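Local coordinates for carbohydrate-binding protein (PDB 6N1B), which probably removes the acetyl group from the N-acetylgalactosamine of the blood group A antigen, a step in converting A to universal O type blood, at residues A[45-50]-A[78-83]; A[375-380]-A[386-391]; A[106-111]-A[116-121]. One frame throughout, in Å; residues are numbered along the deposited sequence.

Interaction 1: A[45-50]-A[78-83]; sequences SAHADD and MRISIY. With FUC (alpha-L-fucopyranose), chain B.
Two loops on the sugar-binding face of what appears to be a five-bladed beta-propeller meet here, where the imidazole of His-47 reaches the backbone of Met-78 beside the glycan pocket. The contact is narrow, burying 118 Å² in all. His-47 CE1 lies 3.0 Å from Met-78 O, a close carbon-to-oxygen approach. The neighbouring His-47 NE2 is 3.3 Å from Met-78 O, but at an angle too poor for a hydrogen bond, and the carbonyl oxygen stands obliquely to the ring. Farther along, NE2 of His-47 comes within 4.3 Å of the CG2 methyl of Ile-80. With CG beside its own backbone N (chi1 -62°), the ring extends across to the 78-83 loop while ND1 remains available for a hydrogen bond to Asp-383, which fixes its rotation. Arg-79 turns the chain with a positive phi of 86°, and its NE forms a salt bridge with Asp-384. The far side of the 78-83 loop serves the ligand: Arg-79 and Ser-81 belong to the pocket seen with the bound blood group B trisaccharide. Arg-79 O is 3.6 Å from C6 of the fucose, and, in one of its two modelled conformers, Ser-81 OG donates a 2.7 Å hydrogen bond to the fucose ring oxygen O5.

Interaction 2: A[375-380]-A[386-391]; sequences LTIQAK and IWRIGY
Arg-388 runs from strand 386-391 toward Ile-377 of strand 375-378, and its side chain can be traced atom by atom. From CB the chain leaves with CG beside the backbone N, then bends at the next bond (chi2 -63°), which swings CD and the guanidinium back alongside Ile-386, two residues earlier on the same side of the strand. There CG passes 4.1 Å from CG2 of Ile-386, and NE of Arg-388 comes to 3.6 Å from that same methyl. At the tip the two nitrogens part company. NH2 reaches 4.0 Å from Ile-377 CG2, which lies at the edge of the guanidinium, near its plane. NH1 turns to the carbonyl oxygen of Asp-49, with a weaker bond to that of Asp-50, in the loop ahead of strand 52-60. Next to this, Ile-386 sends CD1 to 3.9 Å from CB of Ala-379, an apolar touch between two buried residues. The strands belong to different sheets: 385-395 lies in a four-stranded antiparallel blade of a probable beta-propeller, whereas 375-378 pairs with 367-369 in a two-stranded hairpin laid against it. Just past Ala-379, Lys-380 folds back on its own segment, its NZ donating a 2.7 Å bond to Gln-378 O, at a C=O...N angle of 140°. Chemically, the hairpin offers the arginine a methyl group, while backbone carbonyls of another loop accept its NH1 protons; their dipoles would be expected to offset part of the buried positive charge.

Interaction 3: A[106-111]-A[116-121]; sequences PIEPQP and YHNCDA. With CA (calcium ion), chain C; GLA (alpha-D-galactopyranose), chain D.
Pro-111 lays its ring against the start of strand 116-121, with CG 3.9 Å from both Tyr-116 O and Asn-118 OD1, while its CB meets the CB of Tyr-116 at 4.0 Å. Asn-118 OD1 is also near CG of Glu-108, 3.8 Å away. The two polar side chains cross at about a right angle, with carboxylate and amide planes 81° apart, and one water joins them: it donates to Glu-108 OE2 and accepts from Asn-118 ND2, each at 2.7 Å. Glu-108 is held in turn by a salt bridge from OE1 to Arg-153. The strand so flanked is an end strand of a four-stranded antiparallel sheet, a blade of a probable five-bladed beta-propeller, and its other side looks into the glycan pocket. Here His-117 NE2 shares a 2.7 Å hydrogen bond with O3 of the bound alpha-galactose, which sits at the ring edge, in plane; the angle is 173° and either atom could be the donor. With CG set between the backbone N and the carbonyl carbon (chi1 80°), the ring is directed at the sugar, and its orientation is set from behind by ND1 bonding to Asp-141. Further along, Asp-120 OD1 binds the calcium ion at 2.0 Å, together with four waters and His-272. The other carboxylate oxygen, Asp-120 OD2, takes a hydrogen bond from the backbone N of Ser-206, which fixes how the carboxylate is turned toward the metal.

Interactions 1 and 3 converge on the glycan pocket, their centres 14 Å apart: Ser-81 CB packs 3.6 Å from His-117 CB, and Asp-141 bonds both the fucose and His-117, tying together the residues that hold fucose and alpha-galactose. Ile-82 O also lies 3.4 Å from Gln-110 CG. Interaction 2, 12 Å from interaction 1 between centres, sits farther from the ligand: the side chain of Ile-386 is about 14 Å from the beta-galactose, that of Met-78 about 6 Å. Met-78 N packs 3.4 Å from Trp-387 NE1, while Asp-383 bonds His-47 and Lys-380 N. Interactions 2 and 3 have centres 21 Å apart and do not touch; interaction 1 touches both.

Interaction 1: A[45-50]-A[78-83]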
loop_
_atom_site.group_PDB
_atom_site.type_symbol
_atom_site.label_atom_id
_atom_site.label_comp_id
_atom_site.label_asym_id
_atom_site.label_seq_id
_atom_site.Cartn_x
_atom_site.Cartn_y
_atom_site.Cartn_z
ATOM N N SER A 45 -0.861 -10.738 24.190
ATOM C CA SER A 45 -1.574 -11.936 24.539
ATOM C C SER A 45 -2.981 -12.060 24.064
ATOM O O SER A 45 -3.526 -13.173 23.864
ATOM C CB SER A 45 -1.510 -12.190 26.001
ATOM O OG SER A 45 -2.248 -11.242 26.785
ATOM N N ALA A 46 -3.586 -10.918 23.823
ATOM C CA ALA A 46 -4.990 -10.869 23.363
ATOM C C ALA A 46 -5.180 -10.920 21.844
ATOM O O ALA A 46 -6.326 -10.841 21.320
ATOM C CB ALA A 46 -5.708 -9.659 23.904
ATOM N N HIS A 47 -4.044 -11.101 21.116
ATOM C CA HIS A 47 -4.055 -11.135 19.646
ATOM C C HIS A 47 -3.124 -12.118 19.055
ATOM O O HIS A 47 -1.983 -12.300 19.540
ATOM C CB HIS A 47 -3.676 -9.732 19.070
ATOM C CG HIS A 47 -4.632 -8.664 19.449
ATOM N ND1 HIS A 47 -5.863 -8.587 18.842
ATOM C CD2 HIS A 47 -4.558 -7.651 20.333
ATOM C CE1 HIS A 47 -6.531 -7.531 19.387
ATOM N NE2 HIS A 47 -5.761 -6.959 20.303
ATOM N N ALA A 48 -3.614 -12.821 18.034
ATOM C CA ALA A 48 -2.701 -13.755 17.309
ATOM C C ALA A 48 -1.554 -12.983 16.668
ATOM O O ALA A 48 -1.693 -11.780 16.263
ATOM C CB ALA A 48 -3.468 -14.473 16.221
ATOM N N ASP A 49 -0.402 -13.602 16.609
ATOM C CA ASP A 49 0.816 -13.025 16.075
ATOM C C ASP A 49 0.690 -12.764 14.571
ATOM O O ASP A 49 -0.035 -13.396 13.865
ATOM C CB ASP A 49 1.964 -14.028 16.309
ATOM C CG ASP A 49 2.471 -14.106 17.735
ATOM O OD1 ASP A 49 2.168 -13.257 18.580
ATOM O OD2 ASP A 49 3.210 -15.072 17.996
ATOM N N ASP A 50 1.616 -11.898 14.081
ATOM C CA ASP A 50 1.913 -11.806 12.679
ATOM C C ASP A 50 0.711 -11.347 11.795
ATOM O O ASP A 50 0.636 -11.660 10.616
ATOM C CB ASP A 50 2.583 -13.016 12.100
ATOM C CG ASP A 50 3.890 -13.336 12.777
ATOM O OD1 ASP A 50 4.581 -12.415 13.199
ATOM O OD2 ASP A 50 4.182 -14.519 13.015
ATOM N N MET A 78 -7.125 -5.678 15.571
ATOM C CA MET A 78 -8.301 -4.966 16.030
ATOM C C MET A 78 -8.095 -4.373 17.404
ATOM O O MET A 78 -7.333 -4.847 18.241
ATOM C CB MET A 78 -9.502 -5.886 16.081
ATOM C CG MET A 78 -9.939 -6.459 14.698
ATOM S SD MET A 78 -10.297 -5.250 13.431
ATOM C CE MET A 78 -11.817 -4.592 14.025
ATOM N N ARG A 79 -8.791 -3.208 17.584
ATOM C CA ARG A 79 -8.939 -2.532 18.851
ATOM C C ARG A 79 -7.827 -1.566 19.244
ATOM O O ARG A 79 -8.010 -0.700 20.097
ATOM C CB ARG A 79 -9.254 -3.431 19.998
ATOM C CG ARG A 79 -10.420 -4.435 19.798
ATOM C CD ARG A 79 -10.907 -4.936 21.106
ATOM N NE ARG A 79 -11.870 -6.008 20.895
ATOM C CZ ARG A 79 -12.492 -6.622 21.907
ATOM N NH1 ARG A 79 -12.256 -6.247 23.170
ATOM N NH2 ARG A 79 -13.326 -7.635 21.610
ATOM N N ILE A 80 -6.642 -1.795 18.723
ATOM C CA ILE A 80 -5.456 -0.998 19.046
ATOM C C ILE A 80 -4.603 -0.827 17.841
ATOM O O ILE A 80 -4.307 -1.810 17.182
ATOM C CB ILE A 80 -4.708 -1.537 20.272
ATOM C CG1 ILE A 80 -3.561 -0.645 20.736
ATOM C CG2 ILE A 80 -4.248 -2.969 20.075
ATOM C CD1 ILE A 80 -3.094 -0.915 22.157
ATOM N N SER A 81 -4.299 0.464 17.531
ATOM C CA SER A 81 -3.533 0.786 16.328
ATOM C C SER A 81 -2.056 1.041 16.573
ATOM O O SER A 81 -1.304 1.411 15.672
ATOM C CB SER A 81 -4.200 1.977 15.608
ATOM O OG SER A 81 -5.482 1.569 15.139
ATOM N N ILE A 82 -1.605 0.824 17.819
ATOM C CA ILE A 82 -0.294 1.172 18.217
ATOM C C ILE A 82 0.834 0.402 17.615
ATOM O O ILE A 82 1.980 0.803 17.622
ATOM C CB ILE A 82 -0.148 1.259 19.786
ATOM C CG1 ILE A 82 0.782 2.437 20.224
ATOM C CG2 ILE A 82 0.161 -0.131 20.304
ATOM C CD1 ILE A 82 0.903 2.720 21.686
ATOM N N TYR A 83 0.482 -0.795 17.061
ATOM C CA TYR A 83 1.454 -1.712 16.419
ATOM C C TYR A 83 1.597 -1.470 14.949
ATOM O O TYR A 83 2.451 -2.147 14.314
ATOM C CB TYR A 83 1.058 -3.173 16.633
ATOM C CG TYR A 83 0.826 -3.553 18.098
ATOM C CD1 TYR A 83 1.626 -3.217 19.107
ATOM C CD2 TYR A 83 -0.284 -4.283 18.441
ATOM C CE1 TYR A 83 1.413 -3.570 20.453
ATOM C CE2 TYR A 83 -0.550 -4.632 19.734
ATOM C CZ TYR A 83 0.272 -4.239 20.742
ATOM O OH TYR A 83 0.020 -4.563 22.056
HETATM C C1 FUC B . -8.226 3.587 14.069
HETATM C C2 FUC B . -7.644 4.899 14.619
HETATM C C3 FUC B . -8.292 5.233 15.979
HETATM C C4 FUC B . -8.004 4.111 16.958
HETATM C C5 FUC B . -8.588 2.820 16.405
HETATM C C6 FUC B . -8.314 1.532 17.236
HETATM O O2 FUC B . -7.961 5.987 13.697
HETATM O O3 FUC B . -7.694 6.440 16.524
HETATM O O4 FUC B . -6.599 4.000 17.140
HETATM O O5 FUC B . -8.020 2.584 15.079
#

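Interaction 2: A[375-380]-A[386-391]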
loop_
_atom_site.group_PDB
_atom_site.type_symbol
_atom_site.label_atom_id
_atom_site.label_comp_id
_atom_site.label_asym_id
_atom_site.label_seq_id
_atom_site.Cartn_x
_atom_site.Cartn_y
_atom_site.Cartn_z
ATOM N N LEU A 375 -5.613 -25.459 9.373
ATOM C CA LEU A 375 -6.317 -24.933 10.476
ATOM C C LEU A 375 -5.574 -25.039 11.777
ATOM O O LEU A 375 -5.868 -25.964 12.614
ATOM C CB LEU A 375 -7.730 -25.512 10.511
ATOM C CG LEU A 375 -8.718 -24.827 11.358
ATOM C CD1 LEU A 375 -9.171 -23.495 10.670
ATOM C CD2 LEU A 375 -9.850 -25.787 11.616
ATOM N N THR A 376 -4.493 -24.233 12.001
ATOM C CA THR A 376 -3.515 -24.411 13.070
ATOM C C THR A 376 -3.360 -23.208 13.984
ATOM O O THR A 376 -2.665 -23.258 14.983
ATOM C CB THR A 376 -2.144 -24.734 12.543
ATOM O OG1 THR A 376 -1.599 -23.590 11.856
ATOM C CG2 THR A 376 -2.087 -25.956 11.683
ATOM N N ILE A 377 -4.071 -22.095 13.698
ATOM C CA ILE A 377 -3.914 -20.891 14.456
ATOM C C ILE A 377 -5.139 -20.702 15.308
ATOM O O ILE A 377 -6.268 -20.647 14.807
ATOM C CB ILE A 377 -3.675 -19.676 13.493
ATOM C CG1 ILE A 377 -2.367 -19.631 12.450
ATOM C CG2 ILE A 377 -3.691 -18.332 14.361
ATOM C CD1 ILE A 377 -1.220 -20.009 13.119
ATOM N N GLN A 378 -4.885 -20.478 16.590
ATOM C CA GLN A 378 -5.934 -20.042 17.463
ATOM C C GLN A 378 -6.057 -18.501 17.505
ATOM O O GLN A 378 -5.199 -17.855 18.064
ATOM C CB GLN A 378 -5.578 -20.526 18.903
ATOM C CG GLN A 378 -6.428 -20.166 20.050
ATOM C CD GLN A 378 -7.762 -20.736 19.872
ATOM O OE1 GLN A 378 -8.697 -20.088 19.356
ATOM N NE2 GLN A 378 -7.861 -22.022 20.090
ATOM N N ALA A 379 -7.110 -17.966 16.905
ATOM C CA ALA A 379 -7.388 -16.544 17.101
ATOM C C ALA A 379 -7.684 -16.297 18.544
ATOM O O ALA A 379 -8.250 -17.150 19.215
ATOM C CB ALA A 379 -8.392 -16.022 16.173
ATOM N N LYS A 380 -7.352 -15.090 19.057
ATOM C CA LYS A 380 -7.425 -14.787 20.457
ATOM C C LYS A 380 -8.647 -13.973 20.819
ATOM O O LYS A 380 -9.539 -13.662 19.981
ATOM C CB LYS A 380 -6.090 -14.181 20.944
ATOM C CG LYS A 380 -4.748 -14.895 20.548
ATOM C CD LYS A 380 -4.641 -16.247 20.984
ATOM C CE LYS A 380 -3.165 -16.891 20.775
ATOM N NZ LYS A 380 -3.405 -18.103 20.132
ATOM N N ILE A 386 -9.228 -10.890 11.809
ATOM C CA ILE A 386 -7.811 -11.204 11.631
ATOM C C ILE A 386 -7.357 -10.565 10.320
ATOM O O ILE A 386 -8.005 -10.622 9.304
ATOM C CB ILE A 386 -7.550 -12.722 11.592
ATOM C CG1 ILE A 386 -7.840 -13.394 12.916
ATOM C CG2 ILE A 386 -6.126 -13.058 11.161
ATOM C CD1 ILE A 386 -6.805 -13.157 14.021
ATOM N N TRP A 387 -6.180 -9.934 10.389
ATOM C CA TRP A 387 -5.565 -9.205 9.275
ATOM C C TRP A 387 -4.422 -10.018 8.663
ATOM O O TRP A 387 -3.448 -10.326 9.411
ATOM C CB TRP A 387 -4.983 -7.851 9.724
ATOM C CG TRP A 387 -5.887 -6.921 10.486
ATOM C CD1 TRP A 387 -6.343 -7.066 11.727
ATOM C CD2 TRP A 387 -6.403 -5.640 10.002
ATOM N NE1 TRP A 387 -7.086 -5.942 12.149
ATOM C CE2 TRP A 387 -7.152 -5.071 11.069
ATOM C CE3 TRP A 387 -6.274 -4.961 8.825
ATOM C CZ2 TRP A 387 -7.743 -3.827 10.990
ATOM C CZ3 TRP A 387 -6.934 -3.711 8.691
ATOM C CH2 TRP A 387 -7.641 -3.184 9.782
ATOM N N ARG A 388 -4.446 -10.276 7.361
ATOM C CA ARG A 388 -3.320 -10.922 6.692
ATOM C C ARG A 388 -3.095 -10.334 5.290
ATOM O O ARG A 388 -3.933 -9.596 4.729
ATOM C CB ARG A 388 -3.622 -12.453 6.466
ATOM C CG ARG A 388 -3.906 -13.309 7.673
ATOM C CD ARG A 388 -2.734 -13.415 8.643
ATOM N NE ARG A 388 -3.130 -14.331 9.698
ATOM C CZ ARG A 388 -2.515 -14.480 10.843
ATOM N NH1 ARG A 388 -1.411 -13.769 11.135
ATOM N NH2 ARG A 388 -3.001 -15.356 11.743
ATOM N N ILE A 389 -1.951 -10.726 4.707
ATOM C CA ILE A 389 -1.573 -10.394 3.324
ATOM C C ILE A 389 -1.385 -11.667 2.551
ATOM O O ILE A 389 -0.633 -12.571 2.989
ATOM C CB ILE A 389 -0.220 -9.597 3.297
ATOM C CG1 ILE A 389 -0.395 -8.239 3.974
ATOM C CG2 ILE A 389 0.272 -9.436 1.876
ATOM C CD1 ILE A 389 0.959 -7.572 4.347
ATOM N N GLY A 390 -2.049 -11.732 1.395
ATOM C CA GLY A 390 -1.936 -12.824 0.441
ATOM C C GLY A 390 -1.608 -12.366 -0.971
ATOM O O GLY A 390 -1.077 -11.262 -1.116
ATOM N N TYR A 391 -1.946 -13.187 -1.972
ATOM C CA TYR A 391 -1.500 -12.956 -3.295
ATOM C C TYR A 391 -2.482 -13.483 -4.288
ATOM O O TYR A 391 -3.134 -14.535 -4.090
ATOM C CB TYR A 391 -0.129 -13.652 -3.500
ATOM C CG TYR A 391 0.506 -13.453 -4.871
ATOM C CD1 TYR A 391 1.152 -12.284 -5.225
ATOM C CD2 TYR A 391 0.406 -14.457 -5.827
ATOM C CE1 TYR A 391 1.657 -12.086 -6.497
ATOM C CE2 TYR A 391 0.966 -14.261 -7.127
ATOM C CZ TYR A 391 1.609 -13.067 -7.411
ATOM O OH TYR A 391 2.136 -12.901 -8.719
#

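Interaction 3: A[106-111]-A[116-121]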
loop_
_atom_site.group_PDB
_atom_site.type_symbol
_atom_site.label_atom_id
_atom_site.label_comp_id
_atom_site.label_asym_id
_atom_site.label_seq_id
_atom_site.Cartn_x
_atom_site.Cartn_y
_atom_site.Cartn_z
ATOM N N PRO A 106 10.007 -2.518 13.904
ATOM C CA PRO A 106 9.607 -1.651 12.755
ATOM C C PRO A 106 10.727 -0.610 12.481
ATOM O O PRO A 106 11.497 -0.236 13.359
ATOM C CB PRO A 106 8.312 -1.036 13.260
ATOM C CG PRO A 106 8.534 -0.872 14.722
ATOM C CD PRO A 106 9.340 -2.113 15.135
ATOM N N ILE A 107 10.680 -0.089 11.263
ATOM C CA ILE A 107 11.627 0.955 10.867
ATOM C C ILE A 107 11.259 2.291 11.426
ATOM O O ILE A 107 12.062 3.214 11.444
ATOM C CB ILE A 107 11.930 0.953 9.358
ATOM C CG1 ILE A 107 10.707 1.278 8.483
ATOM C CG2 ILE A 107 12.585 -0.369 8.947
ATOM C CD1 ILE A 107 11.043 1.905 7.134
ATOM N N GLU A 108 10.001 2.493 11.762
ATOM C CA GLU A 108 9.467 3.677 12.423
ATOM C C GLU A 108 8.916 3.224 13.775
ATOM O O GLU A 108 8.169 2.234 13.781
ATOM C CB GLU A 108 8.407 4.335 11.571
ATOM C CG GLU A 108 7.608 5.441 12.250
ATOM C CD GLU A 108 8.438 6.684 12.667
ATOM O OE1 GLU A 108 9.559 6.807 12.168
ATOM O OE2 GLU A 108 7.847 7.474 13.458
ATOM N N PRO A 109 9.318 3.864 14.879
ATOM C CA PRO A 109 8.942 3.273 16.157
ATOM C C PRO A 109 7.464 3.259 16.509
ATOM O O PRO A 109 6.670 4.088 16.048
ATOM C CB PRO A 109 9.741 4.137 17.192
ATOM C CG PRO A 109 10.186 5.307 16.456
ATOM C CD PRO A 109 10.207 5.012 14.999
ATOM N N GLN A 110 7.130 2.366 17.434
ATOM C CA GLN A 110 5.858 2.403 18.062
ATOM C C GLN A 110 5.626 3.771 18.701
ATOM O O GLN A 110 6.464 4.274 19.471
ATOM C CB GLN A 110 5.820 1.259 19.107
ATOM C CG GLN A 110 4.512 1.154 19.813
ATOM C CD GLN A 110 4.371 -0.099 20.652
ATOM O OE1 GLN A 110 4.575 -1.193 20.115
ATOM N NE2 GLN A 110 4.067 0.071 21.923
ATOM N N PRO A 111 4.450 4.381 18.489
ATOM C CA PRO A 111 4.153 5.652 19.162
ATOM C C PRO A 111 4.128 5.522 20.669
ATOM O O PRO A 111 3.884 4.429 21.254
ATOM C CB PRO A 111 2.753 6.028 18.648
ATOM C CG PRO A 111 2.696 5.418 17.292
ATOM C CD PRO A 111 3.430 4.086 17.493
ATOM N N TYR A 116 -1.945 8.372 19.045
ATOM C CA TYR A 116 -1.318 8.501 17.739
ATOM C C TYR A 116 -1.229 7.151 17.048
ATOM O O TYR A 116 -1.142 6.133 17.763
ATOM C CB TYR A 116 0.121 8.991 17.842
ATOM C CG TYR A 116 0.212 10.267 18.625
ATOM C CD1 TYR A 116 0.074 11.536 18.014
ATOM C CD2 TYR A 116 0.514 10.238 19.965
ATOM C CE1 TYR A 116 0.116 12.741 18.720
ATOM C CE2 TYR A 116 0.552 11.449 20.717
ATOM C CZ TYR A 116 0.311 12.690 20.104
ATOM O OH TYR A 116 0.332 13.901 20.781
ATOM N N HIS A 117 -1.266 7.128 15.728
ATOM C CA HIS A 117 -0.920 5.865 15.076
ATOM C C HIS A 117 -0.347 6.143 13.704
ATOM O O HIS A 117 -0.660 7.151 13.050
ATOM C CB HIS A 117 -2.143 4.868 14.966
ATOM C CG HIS A 117 -3.075 5.198 13.814
ATOM N ND1 HIS A 117 -3.952 6.268 13.830
ATOM C CD2 HIS A 117 -3.314 4.542 12.635
ATOM C CE1 HIS A 117 -4.655 6.248 12.700
ATOM N NE2 HIS A 117 -4.277 5.222 11.947
ATOM N N ASN A 118 0.427 5.178 13.241
ATOM C CA ASN A 118 0.968 5.163 11.870
ATOM C C ASN A 118 0.104 4.237 11.021
ATOM O O ASN A 118 -0.669 3.416 11.525
ATOM C CB ASN A 118 2.409 4.676 11.887
ATOM C CG ASN A 118 3.321 5.574 12.690
ATOM O OD1 ASN A 118 4.079 5.046 13.643
ATOM N ND2 ASN A 118 3.326 6.809 12.409
ATOM N N CYS A 119 0.233 4.367 9.708
ATOM C CA CYS A 119 -0.536 3.533 8.761
ATOM C C CYS A 119 -0.070 3.767 7.337
ATOM O O CYS A 119 0.712 4.694 7.054
ATOM C CB CYS A 119 -2.083 3.821 8.839
ATOM S SG CYS A 119 -2.471 5.540 8.393
ATOM N N ASP A 120 -0.515 2.887 6.459
ATOM C CA ASP A 120 -0.557 3.251 5.030
ATOM C C ASP A 120 0.808 3.452 4.410
ATOM O O ASP A 120 1.079 4.546 3.773
ATOM C CB ASP A 120 -1.416 4.507 4.801
ATOM C CG ASP A 120 -2.895 4.328 5.113
ATOM O OD1 ASP A 120 -3.269 3.244 5.579
ATOM O OD2 ASP A 120 -3.602 5.350 5.081
ATOM N N ALA A 121 1.701 2.493 4.465
ATOM C CA ALA A 121 3.007 2.631 3.860
ATOM C C ALA A 121 2.951 2.417 2.339
ATOM O O ALA A 121 2.258 1.575 1.809
ATOM C CB ALA A 121 3.997 1.721 4.481
HETATM CA CA CA C . -4.995 2.571 6.228
HETATM C C1 GLA D . -9.044 3.207 9.835
HETATM C C2 GLA D . -7.576 3.266 9.294
HETATM C C3 GLA D . -6.787 4.325 10.080
HETATM C C4 GLA D . -7.505 5.724 10.065
HETATM C C5 GLA D . -9.008 5.559 10.447
HETATM C C6 GLA D . -9.805 6.759 10.126
HETATM O O2 GLA D . -7.001 1.927 9.529
HETATM O O3 GLA D . -5.236 4.395 9.578
HETATM O O4 GLA D . -7.344 6.197 8.781
HETATM O O5 GLA D . -9.677 4.519 9.608
HETATM O O6 GLA D . -11.225 6.658 10.573
HETATM O O HOH W 1 5.496 8.412 12.432
HETATM O O HOH W 2 -6.495 1.761 7.275
HETATM O O HOH W 3 -4.100 0.663 5.790
HETATM O O HOH W 4 -4.480 2.282 8.290
HETATM O O HOH W 5 -5.674 4.559 6.645
#